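Putative exported protein (Bordetella pertussis, PDB 2DVZ) binds L-glutamate and is probably the periplasmic solute receptor of a tripartite tricarboxylate-type transport system. Local coordinates at residues A82-M87 with P240-L245; V109-N114 with E289-E294; G153-M158 with F194-S199; A113-V118 with Q279-S284. All blocks are in the same frame, centred on the assembly; numbering follows the deposited sequence.

Interaction 1: residues A82-M87 with P240-L245; sequences ATVSTM and PVWYGL. With GLU (glutamic acid), chain G.
A single water molecule stitches the two segments to the ligand: it accepts from V84 N and donates to W242 O and to O of the bound glutamate, the last at 2.7 Å. V84 N and W242 O thus reach the alpha-carboxylate through the water. Y243 OH gives a short but weak bond to the same ligand O, and the other oxygen, OXT, is gripped twice by S85, from OG at 2.8 Å and from the backbone N at 3.2 Å. S85 N belongs to the first turn of helix 84-93, whose dipole would be expected to favour the negative charge; an anion held at a helix N-terminus is a recurrent feature of periplasmic binding proteins. T83 occupies the N-cap position, its OG1 bonded to T86 OG1 at 2.7 Å. Just before it, A82 and G244 form an antiparallel hydrogen-bonded pair. V84 CG2 sits squarely over the six-membered ring of W242, 3.9 Å from its centroid, a CH-pi contact; V84 CG1 lies anti to the backbone N, which leaves CG2 for the indole. M87, a selenomethionine, brings CB to the ring's edge, 3.8 Å from W242 CH2. Strand 241-248 pairs with strand 78-82 through A82 and G244 and with strand 106-121 through V241, Y243 and L245, and F291 of helix 288-307 meets the W242 indole edge-to-face.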
loop_
_atom_site.group_PDB
_atom_site.type_symbol
_atom_site.label_atom_id
_atom_site.label_comp_id
_atom_site.label_asym_id
_atom_site.label_seq_id
_atom_site.Cartn_x
_atom_site.Cartn_y
_atom_site.Cartn_z
ATOM N N ALA A 82 0.027 9.056 -1.419
ATOM C CA ALA A 82 -0.476 8.278 -2.555
ATOM C C ALA A 82 -0.256 6.819 -2.252
ATOM O O ALA A 82 0.788 6.444 -1.689
ATOM C CB ALA A 82 0.228 8.650 -3.861
ATOM N N THR A 83 -1.245 6.005 -2.621
ATOM C CA THR A 83 -1.201 4.566 -2.433
ATOM C C THR A 83 -1.819 4.010 -3.681
ATOM O O THR A 83 -2.526 4.736 -4.393
ATOM C CB THR A 83 -2.062 4.108 -1.243
ATOM O OG1 THR A 83 -3.431 4.385 -1.533
ATOM C CG2 THR A 83 -1.651 4.795 0.067
ATOM N N VAL A 84 -1.570 2.730 -3.966
ATOM C CA VAL A 84 -2.170 2.110 -5.136
ATOM C C VAL A 84 -3.700 1.991 -4.983
ATOM O O VAL A 84 -4.424 2.006 -5.974
ATOM C CB VAL A 84 -1.463 0.756 -5.549
ATOM C CG1 VAL A 84 -2.149 0.155 -6.763
ATOM C CG2 VAL A 84 0.010 0.989 -5.890
ATOM N N SER A 85 -4.188 1.861 -3.753
ATOM C CA SER A 85 -5.619 1.836 -3.503
ATOM C C SER A 85 -6.239 3.150 -3.989
ATOM O O SER A 85 -7.214 3.155 -4.732
ATOM C CB SER A 85 -5.922 1.625 -2.011
ATOM O OG SER A 85 -5.602 0.293 -1.618
ATOM N N THR A 86 -5.631 4.257 -3.591
ATOM C CA THR A 86 -6.229 5.583 -3.841
ATOM C C THR A 86 -5.971 6.113 -5.257
ATOM O O THR A 86 -6.788 6.847 -5.801
ATOM C CB THR A 86 -5.837 6.611 -2.743
ATOM O OG1 THR A 86 -4.409 6.664 -2.617
ATOM C CG2 THR A 86 -6.457 6.223 -1.385
HETATM N N MSE A 87 -4.873 5.686 -5.861
HETATM C CA MSE A 87 -4.471 6.186 -7.169
HETATM C C MSE A 87 -5.039 5.381 -8.337
HETATM O O MSE A 87 -5.211 5.900 -9.433
HETATM C CB MSE A 87 -2.929 6.284 -7.272
HETATM C CG MSE A 87 -2.269 7.324 -6.345
HETATM SE SE MSE A 87 -2.831 9.170 -6.778
HETATM C CE MSE A 87 -4.342 9.361 -5.503
ATOM N N PRO A 240 4.434 -5.481 -6.983
ATOM C CA PRO A 240 4.490 -4.658 -5.778
ATOM C C PRO A 240 3.651 -3.382 -5.875
ATOM O O PRO A 240 3.036 -3.084 -6.916
ATOM C CB PRO A 240 5.965 -4.317 -5.661
ATOM C CG PRO A 240 6.545 -4.528 -7.042
ATOM C CD PRO A 240 5.655 -5.416 -7.804
ATOM N N VAL A 241 3.642 -2.646 -4.773
ATOM C CA VAL A 241 2.990 -1.341 -4.684
ATOM C C VAL A 241 4.056 -0.252 -4.384
ATOM O O VAL A 241 5.276 -0.479 -4.579
ATOM C CB VAL A 241 1.819 -1.368 -3.646
ATOM C CG1 VAL A 241 0.782 -2.376 -4.061
ATOM C CG2 VAL A 241 2.304 -1.609 -2.193
ATOM N N TRP A 242 3.598 0.914 -3.934
ATOM C CA TRP A 242 4.462 2.042 -3.607
ATOM C C TRP A 242 3.687 3.039 -2.759
ATOM O O TRP A 242 2.448 2.968 -2.672
ATOM C CB TRP A 242 5.104 2.741 -4.843
ATOM C CG TRP A 242 4.218 2.959 -6.103
ATOM C CD1 TRP A 242 4.480 2.485 -7.341
ATOM C CD2 TRP A 242 2.979 3.707 -6.213
ATOM N NE1 TRP A 242 3.509 2.880 -8.222
ATOM C CE2 TRP A 242 2.582 3.651 -7.567
ATOM C CE3 TRP A 242 2.183 4.433 -5.301
ATOM C CZ2 TRP A 242 1.376 4.243 -8.050
ATOM C CZ3 TRP A 242 0.957 5.032 -5.776
ATOM C CH2 TRP A 242 0.585 4.928 -7.150
ATOM N N TYR A 243 4.444 3.920 -2.111
ATOM C CA TYR A 243 3.926 5.005 -1.289
ATOM C C TYR A 243 4.611 6.312 -1.670
ATOM O O TYR A 243 5.817 6.356 -1.792
ATOM C CB TYR A 243 4.131 4.689 0.215
ATOM C CG TYR A 243 3.360 3.444 0.551
ATOM C CD1 TYR A 243 2.003 3.527 0.927
ATOM C CD2 TYR A 243 3.950 2.169 0.410
ATOM C CE1 TYR A 243 1.258 2.373 1.179
ATOM C CE2 TYR A 243 3.221 1.007 0.690
ATOM C CZ TYR A 243 1.877 1.110 1.053
ATOM O OH TYR A 243 1.149 -0.034 1.301
ATOM N N GLY A 244 3.838 7.375 -1.847
ATOM C CA GLY A 244 4.421 8.649 -2.227
ATOM C C GLY A 244 3.671 9.856 -1.703
ATOM O O GLY A 244 2.697 9.729 -0.955
ATOM N N LEU A 245 4.124 11.036 -2.123
ATOM C CA LEU A 245 3.634 12.269 -1.576
ATOM C C LEU A 245 2.876 13.036 -2.662
ATOM O O LEU A 245 3.326 13.136 -3.783
ATOM C CB LEU A 245 4.786 13.080 -0.969
ATOM C CG LEU A 245 4.401 14.292 -0.102
ATOM C CD1 LEU A 245 3.557 13.970 1.183
ATOM C CD2 LEU A 245 5.645 15.014 0.273
HETATM N N GLU G . -3.932 -1.145 1.065
HETATM C CA GLU G . -3.199 0.132 1.165
HETATM C C GLU G . -2.314 0.378 -0.047
HETATM O O GLU G . -1.082 0.456 -0.003
HETATM C CB GLU G . -2.454 0.228 2.492
HETATM C CG GLU G . -3.320 -0.231 3.679
HETATM C CD GLU G . -2.993 0.449 4.977
HETATM O OE1 GLU G . -2.091 1.312 4.950
HETATM O OE2 GLU G . -3.657 0.146 6.032
HETATM O OXT GLU G . -2.867 0.567 -1.143
HETATM O O HOH W 1 0.090 1.318 -2.283
#

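Interaction 2: residues V109-N114 with E289-E294; sequences VTNFAN and EEFAKE
F291 carries CG anti to its backbone N (chi1 -168°), and N111 does the same on the strand, so that the phenyl ring and the CB of the asparagine are brought together where helix and strand meet. The ring lies along the strand backbone: N111 N stands over one face, offset toward the rim, while F291 CD1 lies 3.5 Å from N111 CB and F291 CD2 is 3.5 Å from T110 C. An aromatic group is thus laid against peptide as much as against side chain. The 289-294 segment of helix 288-307 passes the strand with its direction 68° from that of 109-114, 7.1 Å between the axes, the layered helix-on-sheet packing of an alpha/beta domain. Here the strand is irregular, since V109 and T110 together face L245 in a classic beta bulge, and F112 with A113 repeat the device opposite Y243. One turn on from F291, the E294 chain runs extended beyond CG and sets its carboxylate beside the N111 amide, the two planes turned 67° apart. N286 ND2 bonds E294 OE1. Two waters connect E294 OE2 with the N114 amide, one donating to N114 OD1 at 2.7 Å and the other accepting from N114 ND2 at 3.0 Å.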
loop_
_atom_site.group_PDB
_atom_site.type_symbol
_atom_site.label_atom_id
_atom_site.label_comp_id
_atom_site.label_asym_id
_atom_site.label_seq_id
_atom_site.Cartn_x
_atom_site.Cartn_y
_atom_site.Cartn_z
ATOM N N VAL A 109 4.403 14.705 -5.955
ATOM C CA VAL A 109 5.644 15.253 -5.478
ATOM C C VAL A 109 6.779 14.240 -5.728
ATOM O O VAL A 109 7.770 14.560 -6.400
ATOM C CB VAL A 109 5.528 15.640 -3.989
ATOM C CG1 VAL A 109 6.873 16.088 -3.458
ATOM C CG2 VAL A 109 4.437 16.751 -3.814
ATOM N N THR A 110 6.610 13.030 -5.185
ATOM C CA THR A 110 7.616 11.968 -5.241
ATOM C C THR A 110 7.091 10.641 -4.685
ATOM O O THR A 110 6.259 10.594 -3.755
ATOM C CB THR A 110 8.933 12.362 -4.508
ATOM O OG1 THR A 110 10.013 11.539 -4.972
ATOM C CG2 THR A 110 8.780 12.248 -2.993
ATOM N N ASN A 111 7.578 9.567 -5.294
ATOM C CA ASN A 111 7.447 8.233 -4.759
ATOM C C ASN A 111 8.497 8.054 -3.671
ATOM O O ASN A 111 9.695 8.107 -3.939
ATOM C CB ASN A 111 7.602 7.230 -5.905
ATOM C CG ASN A 111 7.492 5.780 -5.473
ATOM O OD1 ASN A 111 7.450 5.446 -4.285
ATOM N ND2 ASN A 111 7.431 4.903 -6.455
ATOM N N PHE A 112 8.033 7.880 -2.431
ATOM C CA PHE A 112 8.898 7.536 -1.303
ATOM C C PHE A 112 9.552 6.174 -1.483
ATOM O O PHE A 112 10.784 6.018 -1.390
ATOM C CB PHE A 112 8.108 7.445 -0.009
ATOM C CG PHE A 112 7.633 8.772 0.543
ATOM C CD1 PHE A 112 8.140 9.996 0.058
ATOM C CD2 PHE A 112 6.698 8.790 1.594
ATOM C CE1 PHE A 112 7.715 11.232 0.602
ATOM C CE2 PHE A 112 6.279 10.038 2.171
ATOM C CZ PHE A 112 6.775 11.244 1.669
ATOM N N ALA A 113 8.732 5.155 -1.706
ATOM C CA ALA A 113 9.281 3.789 -1.712
ATOM C C ALA A 113 8.443 2.853 -2.530
ATOM O O ALA A 113 7.193 2.939 -2.588
ATOM C CB ALA A 113 9.424 3.253 -0.299
ATOM N N ASN A 114 9.148 1.930 -3.154
ATOM C CA ASN A 114 8.518 0.770 -3.692
ATOM C C ASN A 114 8.396 -0.300 -2.610
ATOM O O ASN A 114 9.304 -0.484 -1.822
ATOM C CB ASN A 114 9.299 0.317 -4.905
ATOM C CG ASN A 114 9.155 1.278 -6.050
ATOM O OD1 ASN A 114 8.078 1.412 -6.642
ATOM N ND2 ASN A 114 10.240 1.932 -6.403
ATOM N N GLU A 289 7.283 13.762 -12.273
ATOM C CA GLU A 289 6.889 13.158 -13.544
ATOM C C GLU A 289 7.064 11.638 -13.568
ATOM O O GLU A 289 6.269 10.899 -14.202
ATOM C CB GLU A 289 7.678 13.750 -14.734
ATOM C CG GLU A 289 7.586 15.234 -14.890
ATOM C CD GLU A 289 8.638 15.989 -14.081
ATOM O OE1 GLU A 289 9.148 15.449 -13.069
ATOM O OE2 GLU A 289 8.973 17.129 -14.470
ATOM N N GLU A 290 8.120 11.171 -12.926
ATOM C CA GLU A 290 8.372 9.730 -12.882
ATOM C C GLU A 290 7.283 9.064 -12.046
ATOM O O GLU A 290 6.747 8.005 -12.438
ATOM C CB GLU A 290 9.794 9.447 -12.368
ATOM C CG GLU A 290 10.898 9.691 -13.435
ATOM C CD GLU A 290 12.304 9.761 -12.825
ATOM O OE1 GLU A 290 13.304 9.566 -13.555
ATOM O OE2 GLU A 290 12.428 9.995 -11.599
ATOM N N PHE A 291 6.922 9.711 -10.933
ATOM C CA PHE A 291 5.823 9.243 -10.088
ATOM C C PHE A 291 4.473 9.267 -10.835
ATOM O O PHE A 291 3.716 8.286 -10.790
ATOM C CB PHE A 291 5.779 10.043 -8.776
ATOM C CG PHE A 291 4.867 9.450 -7.712
ATOM C CD1 PHE A 291 4.668 8.046 -7.613
ATOM C CD2 PHE A 291 4.254 10.292 -6.762
ATOM C CE1 PHE A 291 3.851 7.500 -6.632
ATOM C CE2 PHE A 291 3.433 9.759 -5.760
ATOM C CZ PHE A 291 3.228 8.339 -5.697
ATOM N N ALA A 292 4.191 10.360 -11.551
ATOM C CA ALA A 292 2.933 10.475 -12.332
ATOM C C ALA A 292 2.818 9.334 -13.337
ATOM O O ALA A 292 1.720 8.832 -13.615
ATOM C CB ALA A 292 2.841 11.841 -13.048
ATOM N N LYS A 293 3.964 8.935 -13.885
ATOM C CA LYS A 293 4.025 7.835 -14.847
ATOM C C LYS A 293 3.710 6.475 -14.155
ATOM O O LYS A 293 2.979 5.649 -14.691
ATOM C CB LYS A 293 5.369 7.832 -15.581
ATOM C CG LYS A 293 5.518 6.606 -16.493
ATOM C CD LYS A 293 6.776 6.574 -17.350
ATOM C CE LYS A 293 6.718 5.340 -18.283
ATOM N NZ LYS A 293 8.011 5.140 -19.061
ATOM N N GLU A 294 4.241 6.278 -12.959
ATOM C CA GLU A 294 3.920 5.139 -12.107
ATOM C C GLU A 294 2.450 5.110 -11.742
ATOM O O GLU A 294 1.811 4.061 -11.849
ATOM C CB GLU A 294 4.792 5.156 -10.834
ATOM C CG GLU A 294 6.280 4.894 -11.168
ATOM C CD GLU A 294 7.229 5.149 -10.037
ATOM O OE1 GLU A 294 6.974 5.992 -9.140
ATOM O OE2 GLU A 294 8.277 4.483 -10.063
HETATM O O HOH W 2 10.329 4.257 -8.222
HETATM O O HOH W 3 7.760 2.039 -9.235
#

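Interaction 3: residues G153-M158 with F194-S199; sequences GVLHLM and FDNLPS. With GLU (glutamic acid), chain G.
L155 shows how one leucine can serve a helix-on-sheet packing and a ligand pocket at once: helix 154-166 lies across strand 192-196 in the alpha/beta layering of a type 2 periplasmic binding protein, the axes of the short segments 7.7 Å apart at 137°. L155 CB rests on the strand backbone, 3.5 Å from F194 O. With CG anti to the carbonyl carbon (chi1 -57°), the next atom still touches F194 O and already faces the ligand amino group. There the branches part. L155 CD2 reaches along the strand to D195 C at 3.5 Å and to the amide end of N196, whereas L155 CD1 turns to the ligand and comes within 3.4 Å of the glutamate N. The leucine therefore packs the amino group from an apolar side. V154, one residue earlier, puts CG1 beside the carboxylate oxygen OXT of the ligand, and N196 comes to the glutamate from the strand, its amide set against the ligand's CB. Behind this first shell, D195 is held in place: S199 OG donates to the syn lone pair of D195 OD2 at 2.6 Å, and S178 OG bonds D195 OD1, tying the strand end to a further ligand-binding residue. One turn along the helix, the selenomethionine M158 stretches out with CG anti to the backbone N and makes a Met-aromatic contact with F194, whose ring also meets Y146 and F162 edge-to-face. The selenium lies in the plane of that ring, at its rim, with M158 SE 3.8 Å from F194 CD1.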
loop_
_atom_site.group_PDB
_atom_site.type_symbol
_atom_site.label_atom_id
_atom_site.label_comp_id
_atom_site.label_asym_id
_atom_site.label_seq_id
_atom_site.Cartn_x
_atom_site.Cartn_y
_atom_site.Cartn_z
ATOM N N GLY A 153 -9.752 -1.296 -2.307
ATOM C CA GLY A 153 -8.333 -1.141 -2.156
ATOM C C GLY A 153 -7.553 -2.212 -2.877
ATOM O O GLY A 153 -8.120 -3.231 -3.306
ATOM N N VAL A 154 -6.232 -1.981 -2.986
ATOM C CA VAL A 154 -5.338 -2.918 -3.651
ATOM C C VAL A 154 -5.259 -4.321 -3.040
ATOM O O VAL A 154 -4.968 -5.277 -3.742
ATOM C CB VAL A 154 -3.901 -2.306 -3.876
ATOM C CG1 VAL A 154 -3.177 -2.158 -2.608
ATOM C CG2 VAL A 154 -3.113 -3.171 -4.844
ATOM N N LEU A 155 -5.506 -4.461 -1.746
ATOM C CA LEU A 155 -5.366 -5.760 -1.116
ATOM C C LEU A 155 -6.608 -6.628 -1.336
ATOM O O LEU A 155 -6.478 -7.833 -1.409
ATOM C CB LEU A 155 -4.967 -5.608 0.370
ATOM C CG LEU A 155 -3.661 -4.793 0.536
ATOM C CD1 LEU A 155 -3.460 -4.398 1.953
ATOM C CD2 LEU A 155 -2.444 -5.570 -0.008
ATOM N N HIS A 156 -7.794 -6.010 -1.468
ATOM C CA HIS A 156 -8.998 -6.705 -1.933
ATOM C C HIS A 156 -8.793 -7.164 -3.381
ATOM O O HIS A 156 -9.091 -8.285 -3.736
ATOM C CB HIS A 156 -10.282 -5.823 -1.800
ATOM C CG HIS A 156 -11.553 -6.533 -2.227
ATOM N ND1 HIS A 156 -12.675 -5.865 -2.687
ATOM C CD2 HIS A 156 -11.858 -7.854 -2.297
ATOM C CE1 HIS A 156 -13.612 -6.740 -3.005
ATOM N NE2 HIS A 156 -13.153 -7.952 -2.775
ATOM N N LEU A 157 -8.281 -6.294 -4.233
ATOM C CA LEU A 157 -7.964 -6.704 -5.600
ATOM C C LEU A 157 -6.881 -7.807 -5.636
ATOM O O LEU A 157 -6.980 -8.756 -6.409
ATOM C CB LEU A 157 -7.565 -5.478 -6.450
ATOM C CG LEU A 157 -7.333 -5.798 -7.935
ATOM C CD1 LEU A 157 -8.650 -6.344 -8.601
ATOM C CD2 LEU A 157 -6.810 -4.585 -8.653
HETATM N N MSE A 158 -5.873 -7.687 -4.782
HETATM C CA MSE A 158 -4.865 -8.733 -4.595
HETATM C C MSE A 158 -5.497 -10.072 -4.283
HETATM O O MSE A 158 -5.250 -11.022 -4.991
HETATM C CB MSE A 158 -3.870 -8.323 -3.506
HETATM C CG MSE A 158 -2.621 -9.106 -3.551
HETATM SE SE MSE A 158 -1.477 -8.814 -2.029
HETATM C CE MSE A 158 -0.174 -10.289 -2.400
ATOM N N PHE A 194 -4.092 -10.669 3.064
ATOM C CA PHE A 194 -3.334 -10.083 1.964
ATOM C C PHE A 194 -2.902 -8.717 2.434
ATOM O O PHE A 194 -3.745 -7.898 2.791
ATOM C CB PHE A 194 -4.203 -10.000 0.718
ATOM C CG PHE A 194 -4.434 -11.333 0.064
ATOM C CD1 PHE A 194 -3.624 -11.751 -1.001
ATOM C CD2 PHE A 194 -5.442 -12.187 0.515
ATOM C CE1 PHE A 194 -3.829 -12.999 -1.586
ATOM C CE2 PHE A 194 -5.643 -13.473 -0.077
ATOM C CZ PHE A 194 -4.845 -13.865 -1.112
ATOM N N ASP A 195 -1.592 -8.485 2.492
ATOM C CA ASP A 195 -1.075 -7.232 2.993
ATOM C C ASP A 195 0.073 -6.664 2.157
ATOM O O ASP A 195 0.637 -7.343 1.271
ATOM C CB ASP A 195 -0.619 -7.386 4.450
ATOM C CG ASP A 195 -0.592 -6.064 5.199
ATOM O OD1 ASP A 195 -1.080 -5.047 4.645
ATOM O OD2 ASP A 195 -0.083 -6.038 6.341
ATOM N N ASN A 196 0.367 -5.391 2.437
ATOM C CA ASN A 196 1.593 -4.760 2.031
ATOM C C ASN A 196 2.529 -5.169 3.131
ATOM O O ASN A 196 2.163 -5.176 4.301
ATOM C CB ASN A 196 1.458 -3.216 1.965
ATOM C CG ASN A 196 0.059 -2.734 1.440
ATOM O OD1 ASN A 196 -0.715 -2.146 2.199
ATOM N ND2 ASN A 196 -0.246 -2.985 0.177
ATOM N N LEU A 197 3.749 -5.516 2.754
ATOM C CA LEU A 197 4.679 -6.183 3.669
ATOM C C LEU A 197 5.005 -5.442 4.989
ATOM O O LEU A 197 4.961 -6.068 6.042
ATOM C CB LEU A 197 5.919 -6.705 2.890
ATOM C CG LEU A 197 6.978 -7.591 3.595
ATOM C CD1 LEU A 197 6.369 -8.748 4.499
ATOM C CD2 LEU A 197 7.965 -8.114 2.562
ATOM N N PRO A 198 5.319 -4.126 4.955
ATOM C CA PRO A 198 5.694 -3.447 6.211
ATOM C C PRO A 198 4.826 -3.653 7.475
ATOM O O PRO A 198 5.399 -3.717 8.567
ATOM C CB PRO A 198 5.775 -1.968 5.807
ATOM C CG PRO A 198 6.143 -2.046 4.365
ATOM C CD PRO A 198 5.413 -3.199 3.808
ATOM N N SER A 199 3.494 -3.706 7.353
ATOM C CA SER A 199 2.616 -3.874 8.534
ATOM C C SER A 199 2.574 -5.314 9.055
ATOM O O SER A 199 2.342 -5.548 10.251
ATOM C CB SER A 199 1.173 -3.374 8.284
ATOM O OG SER A 199 0.765 -3.625 6.956
HETATM N N GLU G . -3.932 -1.145 1.065
HETATM C CA GLU G . -3.199 0.132 1.165
HETATM C C GLU G . -2.314 0.378 -0.047
HETATM O O GLU G . -1.082 0.456 -0.003
HETATM C CB GLU G . -2.454 0.228 2.492
HETATM C CG GLU G . -3.320 -0.231 3.679
HETATM C CD GLU G . -2.993 0.449 4.977
HETATM O OE1 GLU G . -2.091 1.312 4.950
HETATM O OE2 GLU G . -3.657 0.146 6.032
HETATM O OXT GLU G . -2.867 0.567 -1.143
#

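Interaction 4: residues A113-V118 with Q279-S284; sequences ANTANV and QGSAPS
Short strand 281-283 is an antiparallel addition to the long strand 106-121, and it begins directly after the Schellman motif that ends helix 270-279. G280 carries that motif with a positive phi of 106°, and its O then receives A116 N almost along the C=O axis, at 3.1 Å. Further on, N114 and A282 form a hydrogen-bonded pair: N114 N reaches A282 O, and A282 N returns to N114 O, both at 2.9 Å. Next to it T115 and S281 make a non-hydrogen-bonded pair with their side chains on the same face. As in antiparallel sheets generally, such neighbours stand close enough to interact, and here T115 OG1 and S281 OG share a hydrogen bond of 3.1 Å; each hydroxyl lies anti to its own carbonyl carbon. S281 OG also accepts from Q279 NE2 at 2.5 Å, nearly in the amide plane, so the glutamine at the helix end holds the serine hydroxyl. I36 of helix 32-48 and P198 of helix 197-205 cover this face. On the other face, with N114 and A282, the water that joins N114 ND2 to E294 lies 2.5 Å from S284 OG.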
loop_
_atom_site.group_PDB
_atom_site.type_symbol
_atom_site.label_atom_id
_atom_site.label_comp_id
_atom_site.label_asym_id
_atom_site.label_seq_id
_atom_site.Cartn_x
_atom_site.Cartn_y
_atom_site.Cartn_z
ATOM N N ALA A 113 8.732 5.155 -1.706
ATOM C CA ALA A 113 9.281 3.789 -1.712
ATOM C C ALA A 113 8.443 2.853 -2.530
ATOM O O ALA A 113 7.193 2.939 -2.588
ATOM C CB ALA A 113 9.424 3.253 -0.299
ATOM N N ASN A 114 9.148 1.930 -3.154
ATOM C CA ASN A 114 8.518 0.770 -3.692
ATOM C C ASN A 114 8.396 -0.300 -2.610
ATOM O O ASN A 114 9.304 -0.484 -1.822
ATOM C CB ASN A 114 9.299 0.317 -4.905
ATOM C CG ASN A 114 9.155 1.278 -6.050
ATOM O OD1 ASN A 114 8.078 1.412 -6.642
ATOM N ND2 ASN A 114 10.240 1.932 -6.403
ATOM N N THR A 115 7.268 -1.007 -2.576
ATOM C CA THR A 115 6.900 -1.861 -1.446
ATOM C C THR A 115 6.339 -3.219 -1.866
ATOM O O THR A 115 5.510 -3.316 -2.800
ATOM C CB THR A 115 5.919 -1.133 -0.535
ATOM O OG1 THR A 115 6.510 0.097 -0.123
ATOM C CG2 THR A 115 5.609 -1.909 0.685
ATOM N N ALA A 116 6.806 -4.265 -1.167
ATOM C CA ALA A 116 6.367 -5.639 -1.430
ATOM C C ALA A 116 5.004 -5.865 -0.830
ATOM O O ALA A 116 4.691 -5.335 0.243
ATOM C CB ALA A 116 7.366 -6.666 -0.834
ATOM N N ASN A 117 4.196 -6.645 -1.539
ATOM C CA ASN A 117 2.999 -7.231 -0.959
ATOM C C ASN A 117 3.283 -8.674 -0.497
ATOM O O ASN A 117 4.325 -9.264 -0.838
ATOM C CB ASN A 117 1.822 -7.157 -1.928
ATOM C CG ASN A 117 1.233 -5.762 -2.058
ATOM O OD1 ASN A 117 0.351 -5.532 -2.903
ATOM N ND2 ASN A 117 1.685 -4.833 -1.232
ATOM N N VAL A 118 2.388 -9.209 0.318
ATOM C CA VAL A 118 2.608 -10.495 0.972
ATOM C C VAL A 118 1.284 -11.190 1.175
ATOM O O VAL A 118 0.312 -10.532 1.509
ATOM C CB VAL A 118 3.357 -10.344 2.342
ATOM C CG1 VAL A 118 2.537 -9.510 3.424
ATOM C CG2 VAL A 118 3.876 -11.722 2.865
ATOM N N GLN A 279 11.628 -3.487 6.480
ATOM C CA GLN A 279 10.173 -3.645 6.417
ATOM C C GLN A 279 9.707 -4.282 5.112
ATOM O O GLN A 279 8.567 -4.722 5.032
ATOM C CB GLN A 279 9.444 -2.301 6.568
ATOM C CG GLN A 279 9.567 -1.443 5.366
ATOM C CD GLN A 279 8.917 -0.077 5.487
ATOM O OE1 GLN A 279 8.897 0.566 6.567
ATOM N NE2 GLN A 279 8.423 0.409 4.348
ATOM N N GLY A 280 10.567 -4.300 4.091
ATOM C CA GLY A 280 10.198 -4.887 2.817
ATOM C C GLY A 280 9.916 -3.862 1.736
ATOM O O GLY A 280 9.089 -4.119 0.882
ATOM N N SER A 281 10.573 -2.691 1.824
ATOM C CA SER A 281 10.509 -1.618 0.843
ATOM C C SER A 281 11.905 -1.232 0.315
ATOM O O SER A 281 12.940 -1.690 0.792
ATOM C CB SER A 281 9.877 -0.346 1.435
ATOM O OG SER A 281 8.644 -0.575 2.046
ATOM N N ALA A 282 11.907 -0.353 -0.666
ATOM C CA ALA A 282 13.115 0.170 -1.226
ATOM C C ALA A 282 12.860 1.622 -1.589
ATOM O O ALA A 282 11.846 1.927 -2.231
ATOM C CB ALA A 282 13.488 -0.624 -2.483
ATOM N N PRO A 283 13.803 2.522 -1.220
ATOM C CA PRO A 283 13.591 3.968 -1.503
ATOM C C PRO A 283 13.468 4.267 -2.997
ATOM O O PRO A 283 14.124 3.624 -3.809
ATOM C CB PRO A 283 14.845 4.656 -0.924
ATOM C CG PRO A 283 15.880 3.492 -0.624
ATOM C CD PRO A 283 15.088 2.221 -0.513
ATOM N N SER A 284 12.629 5.235 -3.351
ATOM C CA SER A 284 12.565 5.757 -4.718
ATOM C C SER A 284 13.107 7.228 -4.761
ATOM O O SER A 284 14.261 7.454 -5.120
ATOM C CB SER A 284 11.135 5.634 -5.240
ATOM O OG SER A 284 11.041 6.001 -6.597
HETATM O O HOH W 2 10.329 4.257 -8.222
#

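All four contacts reach one mixed sheet, in which strand 106-121 is a common neighbour. Interactions 1 and 3, their centres about 11 Å apart, each bring a helix N-terminal end and a strand residue to the bound glutamate, and S85 OG meets V154 N at 2.7 Å to link them directly. Interactions 2 and 4 share A113 and N114 and one water. They lie farther from the ligand: the F291 side chain is about 11 Å from it and that of T115 about 7 Å. Strand 241-248 connects them to the site, with V241 N to T115 O at 2.8 Å and L245 N to T110 O at 2.7 Å. Interaction 3 reaches interaction 4 through L197 N and A116 O, 2.7 Å apart.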